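Local structure of enoyl-acyl carrier protein reductase (Uncultured bacterium, 6KIA) at residues Q233-S237 / I281-V285; H242-I246 / W423-D427; L310-K314 / Q325-C329; E331-H337 / K385-S389. The protein probably catalyses the NADH-dependent reduction of enoyl-acyl carrier protein in fatty acid synthesis, as a triclosan-resistant member of a novel reductase type. The contacts are given in a common frame with arbitrary orientation. Numbering follows the deposited sequence.

Interaction 1. Residues Q233-S237 / I281-V285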
loop_
_atom_site.group_PDB
_atom_site.type_symbol
_atom_site.label_atom_id
_atom_site.label_comp_id
_atom_site.label_asym_id
_atom_site.label_seq_id
_atom_site.Cartn_x
_atom_site.Cartn_y
_atom_site.Cartn_z
ATOM N N GLN A 233 2.282 25.987 -2.427
ATOM C CA GLN A 233 2.154 24.802 -3.294
ATOM C C GLN A 233 1.462 23.680 -2.540
ATOM O O GLN A 233 1.690 23.491 -1.346
ATOM C CB GLN A 233 3.527 24.318 -3.769
ATOM C CG GLN A 233 4.277 25.326 -4.627
ATOM C CD GLN A 233 3.704 25.436 -6.020
ATOM O OE1 GLN A 233 3.329 24.433 -6.632
ATOM N NE2 GLN A 233 3.662 26.656 -6.550
ATOM N N VAL A 234 0.615 22.934 -3.235
ATOM C CA VAL A 234 -0.065 21.795 -2.627
ATOM C C VAL A 234 0.173 20.529 -3.440
ATOM O O VAL A 234 0.079 20.537 -4.675
ATOM C CB VAL A 234 -1.578 22.058 -2.501
ATOM C CG1 VAL A 234 -2.322 20.816 -1.960
ATOM C CG2 VAL A 234 -1.814 23.260 -1.613
ATOM N N ARG A 235 0.482 19.442 -2.737
ATOM C CA ARG A 235 0.739 18.159 -3.362
ATOM C C ARG A 235 -0.071 17.056 -2.667
ATOM O O ARG A 235 -0.299 17.103 -1.450
ATOM C CB ARG A 235 2.225 17.826 -3.280
ATOM C CG ARG A 235 3.155 18.847 -3.906
ATOM C CD ARG A 235 2.956 18.939 -5.407
ATOM N NE ARG A 235 3.950 19.829 -6.003
ATOM C CZ ARG A 235 3.723 21.110 -6.271
ATOM N NH1 ARG A 235 2.535 21.626 -6.024
ATOM N NH2 ARG A 235 4.680 21.862 -6.800
ATOM N N TYR A 236 -0.499 16.072 -3.450
ATOM C CA TYR A 236 -1.122 14.845 -2.927
ATOM C C TYR A 236 -0.324 13.658 -3.422
ATOM O O TYR A 236 0.064 13.628 -4.590
ATOM C CB TYR A 236 -2.570 14.697 -3.387
ATOM C CG TYR A 236 -3.430 15.870 -2.986
ATOM C CD1 TYR A 236 -3.452 17.023 -3.764
ATOM C CD2 TYR A 236 -4.186 15.845 -1.817
ATOM C CE1 TYR A 236 -4.215 18.118 -3.392
ATOM C CE2 TYR A 236 -4.958 16.942 -1.450
ATOM C CZ TYR A 236 -4.957 18.062 -2.241
ATOM O OH TYR A 236 -5.725 19.151 -1.888
ATOM N N SER A 237 -0.045 12.708 -2.536
ATOM C CA SER A 237 0.609 11.470 -2.962
ATOM C C SER A 237 -0.249 10.310 -2.479
ATOM O O SER A 237 -1.011 10.453 -1.511
ATOM C CB SER A 237 2.026 11.371 -2.395
ATOM O OG SER A 237 1.985 11.222 -0.978
ATOM N N ILE A 281 -4.659 19.908 -10.354
ATOM C CA ILE A 281 -4.305 19.436 -9.017
ATOM C C ILE A 281 -3.096 18.486 -9.098
ATOM O O ILE A 281 -3.065 17.550 -9.909
ATOM C CB ILE A 281 -5.503 18.729 -8.348
ATOM C CG1 ILE A 281 -6.749 19.633 -8.348
ATOM C CG2 ILE A 281 -5.147 18.254 -6.926
ATOM C CD1 ILE A 281 -8.033 18.858 -8.121
ATOM N N LYS A 282 -2.084 18.753 -8.285
ATOM C CA LYS A 282 -0.858 17.947 -8.286
ATOM C C LYS A 282 -1.002 16.700 -7.402
ATOM O O LYS A 282 -0.500 16.650 -6.268
ATOM C CB LYS A 282 0.328 18.785 -7.817
ATOM C CG LYS A 282 0.702 19.946 -8.753
ATOM C CD LYS A 282 0.813 19.507 -10.197
ATOM C CE LYS A 282 1.042 20.704 -11.119
ATOM N NZ LYS A 282 0.888 20.334 -12.560
ATOM N N ALA A 283 -1.709 15.708 -7.925
ATOM C CA ALA A 283 -1.936 14.438 -7.236
ATOM C C ALA A 283 -1.225 13.321 -7.997
ATOM O O ALA A 283 -1.400 13.194 -9.211
ATOM C CB ALA A 283 -3.439 14.161 -7.122
ATOM N N THR A 284 -0.412 12.528 -7.296
ATOM C CA THR A 284 0.371 11.488 -7.929
ATOM C C THR A 284 0.245 10.176 -7.146
ATOM O O THR A 284 0.461 10.136 -5.927
ATOM C CB THR A 284 1.860 11.896 -8.043
ATOM O OG1 THR A 284 1.978 13.107 -8.826
ATOM C CG2 THR A 284 2.698 10.780 -8.697
ATOM N N VAL A 285 -0.105 9.113 -7.858
ATOM C CA VAL A 285 -0.035 7.762 -7.312
ATOM C C VAL A 285 1.321 7.186 -7.626
ATOM O O VAL A 285 1.743 7.166 -8.786
ATOM C CB VAL A 285 -1.114 6.831 -7.907
ATOM C CG1 VAL A 285 -0.890 5.386 -7.447
ATOM C CG2 VAL A 285 -2.511 7.331 -7.532
HETATM O O HOH W 1 -2.311 20.692 -6.080
#
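Two parallel strands of a Rossmann-like sheet begin to pair here, their short axes 4.7 Å apart and 21° from parallel. Y236 uses both of its main-chain polar groups: its N donates to K282 O (2.9 Å), and its O accepts from T284 N (3.0 Å). Before this register starts, a water takes over, donating to V234 O and accepting from K282 N. V234 O also receives R235 NH1 (3.0 Å). The guanidinium holds Q233 OE1 through NH1 and NH2 and reaches S415 O, so arginine's many donors suit a place rich in carbonyls. Y236 sets its ring by I281 (CE1 to CG2, 3.7 Å) and its CB by A283 CB (3.9 Å), while its hydroxyl bonds to S220 and R224, satisfying a polar end in a buried place. T284 OG1 is bonded to G419 O. Strand 155-159 pairs with the other edge of strand 234-240; helix 196-219 packs on the Y236 side, and helix 263-278 touches I281, T284 and V285.

Interaction 2. Residues H242-I246 / W423-D427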
loop_
_atom_site.group_PDB
_atom_site.type_symbol
_atom_site.label_atom_id
_atom_site.label_comp_id
_atom_site.label_asym_id
_atom_site.label_seq_id
_atom_site.Cartn_x
_atom_site.Cartn_y
_atom_site.Cartn_z
ATOM N N HIS A 242 0.629 -1.761 -8.693
ATOM C CA HIS A 242 0.161 -2.115 -10.033
ATOM C C HIS A 242 1.252 -2.917 -10.714
ATOM O O HIS A 242 1.616 -2.662 -11.872
ATOM C CB HIS A 242 -0.192 -0.857 -10.839
ATOM C CG HIS A 242 -1.074 -1.124 -12.022
ATOM N ND1 HIS A 242 -1.851 -0.145 -12.607
ATOM C CD2 HIS A 242 -1.296 -2.258 -12.731
ATOM C CE1 HIS A 242 -2.535 -0.672 -13.611
ATOM N NE2 HIS A 242 -2.212 -1.950 -13.712
ATOM N N GLY A 243 1.850 -3.827 -9.948
ATOM C CA GLY A 243 2.992 -4.585 -10.428
ATOM C C GLY A 243 4.261 -3.755 -10.433
ATOM O O GLY A 243 4.230 -2.521 -10.334
ATOM N N THR A 244 5.397 -4.429 -10.598
ATOM C CA THR A 244 6.697 -3.777 -10.451
ATOM C C THR A 244 7.735 -4.354 -11.436
ATOM O O THR A 244 7.740 -5.559 -11.687
ATOM C CB THR A 244 7.203 -3.964 -9.005
ATOM O OG1 THR A 244 6.242 -3.414 -8.094
ATOM C CG2 THR A 244 8.579 -3.323 -8.797
ATOM N N GLU A 245 8.600 -3.499 -11.996
ATOM C CA GLU A 245 9.681 -4.014 -12.842
ATOM C C GLU A 245 10.833 -4.490 -11.990
ATOM O O GLU A 245 11.384 -3.751 -11.134
ATOM C CB GLU A 245 10.183 -2.953 -13.824
ATOM C CG GLU A 245 9.139 -2.467 -14.803
ATOM C CD GLU A 245 9.670 -1.424 -15.771
ATOM O OE1 GLU A 245 10.147 -0.381 -15.300
ATOM O OE2 GLU A 245 9.609 -1.640 -17.000
ATOM N N ILE A 246 11.216 -5.735 -12.224
ATOM C CA ILE A 246 12.314 -6.328 -11.494
ATOM C C ILE A 246 13.253 -7.006 -12.494
ATOM O O ILE A 246 12.832 -7.291 -13.607
ATOM C CB ILE A 246 11.804 -7.339 -10.449
ATOM C CG1 ILE A 246 11.316 -8.649 -11.114
ATOM C CG2 ILE A 246 10.735 -6.708 -9.538
ATOM C CD1 ILE A 246 10.767 -9.681 -10.115
ATOM N N TRP A 423 5.523 4.748 -11.673
ATOM C CA TRP A 423 6.054 3.523 -11.078
ATOM C C TRP A 423 7.450 3.756 -10.498
ATOM O O TRP A 423 8.344 4.296 -11.180
ATOM C CB TRP A 423 6.115 2.392 -12.113
ATOM C CG TRP A 423 4.911 1.509 -12.266
ATOM C CD1 TRP A 423 4.798 0.202 -11.864
ATOM C CD2 TRP A 423 3.668 1.835 -12.910
ATOM N NE1 TRP A 423 3.582 -0.302 -12.235
ATOM C CE2 TRP A 423 2.851 0.681 -12.852
ATOM C CE3 TRP A 423 3.162 2.989 -13.512
ATOM C CZ2 TRP A 423 1.560 0.648 -13.386
ATOM C CZ3 TRP A 423 1.868 2.946 -14.057
ATOM C CH2 TRP A 423 1.088 1.793 -13.984
ATOM N N LEU A 424 7.643 3.307 -9.255
ATOM C CA LEU A 424 8.959 3.238 -8.635
ATOM C C LEU A 424 9.366 1.771 -8.635
ATOM O O LEU A 424 8.931 1.011 -7.770
ATOM C CB LEU A 424 8.916 3.790 -7.203
ATOM C CG LEU A 424 8.317 5.199 -7.070
ATOM C CD1 LEU A 424 8.366 5.645 -5.620
ATOM C CD2 LEU A 424 9.115 6.171 -7.950
ATOM N N SER A 425 10.138 1.340 -9.633
ATOM C CA SER A 425 10.542 -0.073 -9.695
ATOM C C SER A 425 11.939 -0.276 -9.100
ATOM O O SER A 425 12.523 0.673 -8.575
ATOM C CB SER A 425 10.455 -0.579 -11.141
ATOM O OG SER A 425 9.080 -0.628 -11.523
ATOM N N HIS A 426 12.481 -1.502 -9.169
ATOM C CA HIS A 426 13.736 -1.787 -8.506
ATOM C C HIS A 426 14.896 -0.961 -9.030
ATOM O O HIS A 426 15.848 -0.731 -8.297
ATOM C CB HIS A 426 14.114 -3.270 -8.638
ATOM C CG HIS A 426 13.280 -4.168 -7.790
ATOM N ND1 HIS A 426 13.551 -5.519 -7.637
ATOM C CD2 HIS A 426 12.180 -3.924 -7.039
ATOM C CE1 HIS A 426 12.647 -6.058 -6.844
ATOM N NE2 HIS A 426 11.800 -5.111 -6.458
ATOM N N ASP A 427 14.821 -0.561 -10.297
ATOM C CA ASP A 427 15.921 0.185 -10.892
ATOM C C ASP A 427 16.129 1.536 -10.200
ATOM O O ASP A 427 17.217 1.817 -9.659
ATOM C CB ASP A 427 15.723 0.365 -12.415
ATOM C CG ASP A 427 14.466 1.137 -12.792
ATOM O OD1 ASP A 427 13.409 1.029 -12.120
ATOM O OD2 ASP A 427 14.546 1.893 -13.783
HETATM O O HOH W 2 6.682 -0.593 -8.641
HETATM O O HOH W 3 9.028 1.242 -13.382
#
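I246 lays its CG2 over the face of the H426 imidazole, 3.5 Å from the ring centroid, a CH-pi contact well suited to a buried branched side chain. It joins the first strand of a beta hairpin (244-248 with 251-255) to the start of helix 426-436, which directly follows strand 421-423 of the Rossmann-like sheet. S425 occupies the N-cap position of that helix, yet its hydroxyl makes no capping bond; instead OG accepts E245 N (2.9 Å). One residue on, H426 N, an amide of the helix's first turn with no earlier helical carbonyl to bind, donates to E245 O (3.2 Å). A small polar serine thus lets the two backbones come close. Water 3 spans E245 OE1 and S425 OG, and the same carboxylate forms a salt bridge with R8, which also pairs with D427. Another water connects T244 OG1 to L424 O, and the side chain of T244 lies about 7 Å from the bound NADH. G243, with its positive phi of 76°, takes a backbone shape that favours glycine between H242 and the strand. H242 ND1 is bonded to E270, while its CB rests 3.4 Å from W423 CZ2. Tryptophan combines this bulk with a donor: its NE1 gives a hydrogen bond to H242 O at 3.1 Å, an oxygen that W254 NE1 also reaches.

Interaction 3. Residues L310-K314 / Q325-C329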
loop_
_atom_site.group_PDB
_atom_site.type_symbol
_atom_site.label_atom_id
_atom_site.label_comp_id
_atom_site.label_asym_id
_atom_site.label_seq_id
_atom_site.Cartn_x
_atom_site.Cartn_y
_atom_site.Cartn_z
ATOM N N LEU A 310 18.245 -7.357 -4.819
ATOM C CA LEU A 310 19.679 -7.571 -4.554
ATOM C C LEU A 310 20.531 -7.397 -5.823
ATOM O O LEU A 310 21.595 -6.751 -5.813
ATOM C CB LEU A 310 19.916 -8.949 -3.942
ATOM C CG LEU A 310 19.586 -9.067 -2.455
ATOM C CD1 LEU A 310 19.425 -10.509 -2.005
ATOM C CD2 LEU A 310 20.633 -8.342 -1.611
ATOM N N LYS A 311 20.046 -7.952 -6.927
ATOM C CA LYS A 311 20.784 -7.863 -8.175
ATOM C C LYS A 311 20.767 -6.428 -8.684
ATOM O O LYS A 311 21.770 -5.930 -9.204
ATOM C CB LYS A 311 20.178 -8.829 -9.200
ATOM C CG LYS A 311 20.411 -10.275 -8.844
ATOM C CD LYS A 311 19.917 -11.197 -9.939
ATOM C CE LYS A 311 20.261 -12.640 -9.640
ATOM N NZ LYS A 311 21.742 -12.840 -9.603
ATOM N N ALA A 312 19.669 -5.723 -8.409
ATOM C CA ALA A 312 19.551 -4.324 -8.815
ATOM C C ALA A 312 20.543 -3.486 -8.041
ATOM O O ALA A 312 21.151 -2.548 -8.604
ATOM C CB ALA A 312 18.108 -3.833 -8.607
ATOM N N LEU A 313 20.762 -3.841 -6.774
ATOM C CA LEU A 313 21.685 -3.042 -5.976
ATOM C C LEU A 313 23.067 -3.127 -6.605
ATOM O O LEU A 313 23.819 -2.148 -6.598
ATOM C CB LEU A 313 21.749 -3.499 -4.523
ATOM C CG LEU A 313 20.511 -3.227 -3.679
ATOM C CD1 LEU A 313 20.719 -3.690 -2.251
ATOM C CD2 LEU A 313 20.087 -1.759 -3.740
ATOM N N LYS A 314 23.395 -4.285 -7.176
ATOM C CA LYS A 314 24.711 -4.434 -7.786
ATOM C C LYS A 314 24.739 -3.749 -9.131
ATOM O O LYS A 314 25.728 -3.092 -9.494
ATOM C CB LYS A 314 25.058 -5.931 -7.947
ATOM C CG LYS A 314 25.445 -6.614 -6.658
ATOM C CD LYS A 314 26.296 -7.846 -6.948
ATOM C CE LYS A 314 27.147 -8.239 -5.758
ATOM N NZ LYS A 314 27.537 -9.673 -5.866
ATOM N N GLN A 325 25.037 -5.187 1.945
ATOM C CA GLN A 325 23.643 -5.653 1.991
ATOM C C GLN A 325 23.567 -7.115 1.612
ATOM O O GLN A 325 22.811 -7.887 2.226
ATOM C CB GLN A 325 22.737 -4.844 1.063
ATOM C CG GLN A 325 22.656 -3.397 1.461
ATOM C CD GLN A 325 22.417 -3.249 2.938
ATOM O OE1 GLN A 325 21.431 -3.753 3.479
ATOM N NE2 GLN A 325 23.362 -2.607 3.619
ATOM N N TRP A 326 24.318 -7.483 0.578
ATOM C CA TRP A 326 24.450 -8.908 0.254
ATOM C C TRP A 326 24.959 -9.678 1.466
ATOM O O TRP A 326 24.404 -10.712 1.821
ATOM C CB TRP A 326 25.382 -9.103 -0.946
ATOM C CG TRP A 326 24.691 -8.896 -2.258
ATOM C CD1 TRP A 326 24.094 -7.746 -2.705
ATOM C CD2 TRP A 326 24.528 -9.862 -3.304
ATOM N NE1 TRP A 326 23.558 -7.942 -3.957
ATOM C CE2 TRP A 326 23.821 -9.238 -4.350
ATOM C CE3 TRP A 326 24.922 -11.198 -3.463
ATOM C CZ2 TRP A 326 23.493 -9.895 -5.533
ATOM C CZ3 TRP A 326 24.594 -11.854 -4.638
ATOM C CH2 TRP A 326 23.891 -11.207 -5.659
ATOM N N GLN A 327 25.982 -9.158 2.144
ATOM C CA GLN A 327 26.526 -9.863 3.317
ATOM C C GLN A 327 25.467 -10.029 4.400
ATOM O O GLN A 327 25.333 -11.089 5.029
ATOM C CB GLN A 327 27.746 -9.114 3.872
ATOM C CG GLN A 327 28.963 -9.178 2.976
ATOM C CD GLN A 327 29.583 -10.562 2.937
ATOM O OE1 GLN A 327 29.820 -11.174 3.978
ATOM N NE2 GLN A 327 29.820 -11.074 1.733
ATOM N N ALA A 328 24.719 -8.953 4.637
ATOM C CA ALA A 328 23.644 -8.974 5.617
ATOM C C ALA A 328 22.593 -10.046 5.314
ATOM O O ALA A 328 22.070 -10.666 6.233
ATOM C CB ALA A 328 22.997 -7.633 5.683
ATOM N N CYS A 329 22.258 -10.214 4.038
ATOM C CA CYS A 329 21.267 -11.220 3.663
ATOM C C CYS A 329 21.848 -12.630 3.758
ATOM O O CYS A 329 21.140 -13.568 4.123
ATOM C CB CYS A 329 20.733 -10.965 2.254
ATOM S SG CYS A 329 19.730 -9.441 2.203
#
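Q325 meets the opposing helix through its aliphatic part, CB lying 4.0 Å from L313 CD1, while its polar end leads away; an amide tip suits this partly exposed position. W326 comes next and dominates the contact. Its NE1 donates to L310 O (3.0 Å), a helix carbonyl whose bonds from L313 N and K314 N are weak. L310 CD2 lies over one face of the indole, 3.9 Å from the centroid of the five-membered ring. Over the opposite face runs K314, with CE 3.9 Å from that centroid and NZ 3.7 Å from the centre of the six-membered ring in a cation-pi contact. Lysine fits this exposed position because its methylenes are apolar and its charge stays near the surface. Helices 309-315 and 320-331 form an antiparallel alpha-alpha hairpin, their segment axes at 157°; with 11.0 Å between them, the large indole spans much of the gap. One turn after Q325, C329 places SG 4.1 Å from L310 CD2, and V394 of helix 394-413 adjoins it.

Interaction 4. Residues E331-H337 / K385-S389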
loop_
_atom_site.group_PDB
_atom_site.type_symbol
_atom_site.label_atom_id
_atom_site.label_comp_id
_atom_site.label_asym_id
_atom_site.label_seq_id
_atom_site.Cartn_x
_atom_site.Cartn_y
_atom_site.Cartn_z
ATOM N N GLU A 331 23.959 -13.581 5.971
ATOM C CA GLU A 331 24.051 -13.940 7.380
ATOM C C GLU A 331 22.773 -14.522 7.999
ATOM O O GLU A 331 22.862 -15.245 8.980
ATOM C CB GLU A 331 24.503 -12.724 8.188
ATOM C CG GLU A 331 26.010 -12.502 8.127
ATOM C CD GLU A 331 26.445 -11.191 8.752
ATOM O OE1 GLU A 331 25.571 -10.342 9.024
ATOM O OE2 GLU A 331 27.664 -11.011 8.966
ATOM N N VAL A 332 21.592 -14.265 7.436
ATOM C CA VAL A 332 20.382 -14.818 8.039
ATOM C C VAL A 332 20.017 -16.211 7.473
ATOM O O VAL A 332 19.090 -16.852 7.958
ATOM C CB VAL A 332 19.162 -13.873 7.877
ATOM C CG1 VAL A 332 19.413 -12.569 8.622
ATOM C CG2 VAL A 332 18.837 -13.619 6.412
ATOM N N LEU A 333 20.773 -16.687 6.486
ATOM C CA LEU A 333 20.539 -18.024 5.930
ATOM C C LEU A 333 21.336 -19.089 6.701
ATOM O O LEU A 333 22.452 -18.827 7.166
ATOM C CB LEU A 333 20.903 -18.056 4.441
ATOM C CG LEU A 333 20.102 -17.099 3.545
ATOM C CD1 LEU A 333 20.582 -17.164 2.097
ATOM C CD2 LEU A 333 18.616 -17.463 3.642
ATOM N N SER A 334 20.753 -20.274 6.830
ATOM C CA SER A 334 21.398 -21.397 7.514
ATOM C C SER A 334 22.686 -21.757 6.815
ATOM O O SER A 334 22.816 -21.550 5.606
ATOM C CB SER A 334 20.477 -22.619 7.553
ATOM O OG SER A 334 19.222 -22.317 8.116
ATOM N N GLU A 335 23.653 -22.264 7.580
ATOM C CA GLU A 335 24.889 -22.772 6.995
ATOM C C GLU A 335 24.577 -23.803 5.919
ATOM O O GLU A 335 23.708 -24.650 6.095
ATOM C CB GLU A 335 25.803 -23.380 8.065
ATOM C CG GLU A 335 27.289 -23.224 7.747
ATOM C CD GLU A 335 28.188 -24.076 8.631
ATOM O OE1 GLU A 335 27.718 -24.549 9.690
ATOM O OE2 GLU A 335 29.369 -24.271 8.264
ATOM N N GLY A 336 25.276 -23.732 4.797
ATOM C CA GLY A 336 25.028 -24.692 3.740
ATOM C C GLY A 336 24.051 -24.163 2.710
ATOM O O GLY A 336 23.881 -24.744 1.641
ATOM N N HIS A 337 23.367 -23.069 3.028
ATOM C CA HIS A 337 22.523 -22.460 2.021
ATOM C C HIS A 337 23.159 -21.164 1.571
ATOM O O HIS A 337 23.515 -20.333 2.407
ATOM C CB HIS A 337 21.106 -22.189 2.548
ATOM C CG HIS A 337 20.286 -23.423 2.747
ATOM N ND1 HIS A 337 19.974 -23.919 3.994
ATOM C CD2 HIS A 337 19.738 -24.278 1.851
ATOM C CE1 HIS A 337 19.248 -25.013 3.858
ATOM N NE2 HIS A 337 19.091 -25.253 2.568
ATOM N N LYS A 385 12.381 -21.772 4.422
ATOM C CA LYS A 385 13.069 -22.826 5.156
ATOM C C LYS A 385 14.580 -22.770 4.971
ATOM O O LYS A 385 15.317 -23.440 5.721
ATOM C CB LYS A 385 12.578 -24.213 4.730
ATOM C CG LYS A 385 11.110 -24.511 4.996
ATOM C CD LYS A 385 10.795 -25.931 4.525
ATOM C CE LYS A 385 9.324 -26.122 4.193
ATOM N NZ LYS A 385 8.463 -25.099 4.834
ATOM N N MET A 386 15.054 -21.925 4.049
ATOM C CA MET A 386 16.504 -21.676 3.973
ATOM C C MET A 386 17.085 -20.835 5.120
ATOM O O MET A 386 18.307 -20.706 5.239
ATOM C CB MET A 386 16.858 -20.972 2.666
ATOM C CG MET A 386 16.623 -21.803 1.424
ATOM S SD MET A 386 16.868 -20.759 -0.007
ATOM C CE MET A 386 16.469 -21.903 -1.325
ATOM N N HIS A 387 16.219 -20.271 5.959
ATOM C CA HIS A 387 16.646 -19.308 6.970
ATOM C C HIS A 387 16.989 -19.936 8.313
ATOM O O HIS A 387 16.378 -20.937 8.712
ATOM C CB HIS A 387 15.553 -18.253 7.172
ATOM C CG HIS A 387 15.429 -17.291 6.033
ATOM N ND1 HIS A 387 14.895 -17.643 4.814
ATOM C CD2 HIS A 387 15.774 -15.985 5.931
ATOM C CE1 HIS A 387 14.914 -16.595 4.007
ATOM N NE2 HIS A 387 15.458 -15.580 4.656
ATOM N N LYS A 388 17.965 -19.346 9.005
ATOM C CA LYS A 388 18.313 -19.773 10.359
ATOM C C LYS A 388 17.077 -19.711 11.237
ATOM O O LYS A 388 16.786 -20.635 11.995
ATOM C CB LYS A 388 19.416 -18.893 10.959
ATOM C CG LYS A 388 20.767 -19.025 10.296
ATOM C CD LYS A 388 21.831 -18.228 11.042
ATOM C CE LYS A 388 23.176 -18.317 10.325
ATOM N NZ LYS A 388 24.141 -17.256 10.744
ATOM N N SER A 389 16.343 -18.609 11.103
ATOM C CA SER A 389 15.159 -18.340 11.897
ATOM C C SER A 389 14.075 -17.674 11.054
ATOM O O SER A 389 14.351 -16.733 10.307
ATOM C CB SER A 389 15.492 -17.446 13.082
ATOM O OG SER A 389 14.294 -17.092 13.745
HETATM O O HOH W 4 17.382 -16.232 9.933
HETATM O O HOH W 5 17.497 -24.028 7.100
#
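Neither segment is helix or strand throughout the contact, yet their backbones touch in a single beta bridge between L333 and H387, whose CA atoms are 4.2 Å apart. Two hydrogen bonds frame it: K388 N to V332 O and S334 N to M386 O, each 2.9 Å. Beyond the bridge the first segment turns away in a type II beta turn from S334 to H337, closed by H337 N to S334 O (3.0 Å). G336 holds the third position with a phi of 95°, where a CB would be jammed against the preceding carbonyl. Waters extend the link, one between V332 O and S389 N, the other between S334 OG and K385 O. The contact thus ties two interhelical loops: segment 331-337 connects helix 320-331 to helix 339-351, whereas segment 385-389 connects helix 370-385 to helix 394-413. Among the side chains, L333 places CD2 over the H387 ring face, 3.7 Å from its centroid, and 4.0 Å from M386 CB. The imidazole suits this spot because both its nitrogens find backbone partners, ND1 with I383 O and NE2 with V394 N. H337 turns its own ring face to M386, whose CA is 4.3 Å from the centroid. At the exposed surface, the extended K388 reaches back far enough for NZ to donate to E331 O (3.0 Å).

In the fold
The four contacts run from the nucleotide-binding sheet to a helical flank. Interactions 1 and 2, with centres 21 Å apart, interlock along the chain; the side chains of S237 and T244 lie about 10 and 7 Å from the bound NADH. Interactions 3 and 4 follow in series between the two segments of interaction 2. Interaction 3, centred 17 Å from interaction 2, touches it where A312 CB meets H426 O (3.9 Å); the centre of interaction 4 is 16 Å from that of interaction 3 and 43 Å from that of interaction 1. After strand 283-287 the chain thus builds the helical flank and returns through strand 421-423 to the same sheet, with interaction 2 joining flank and sheet.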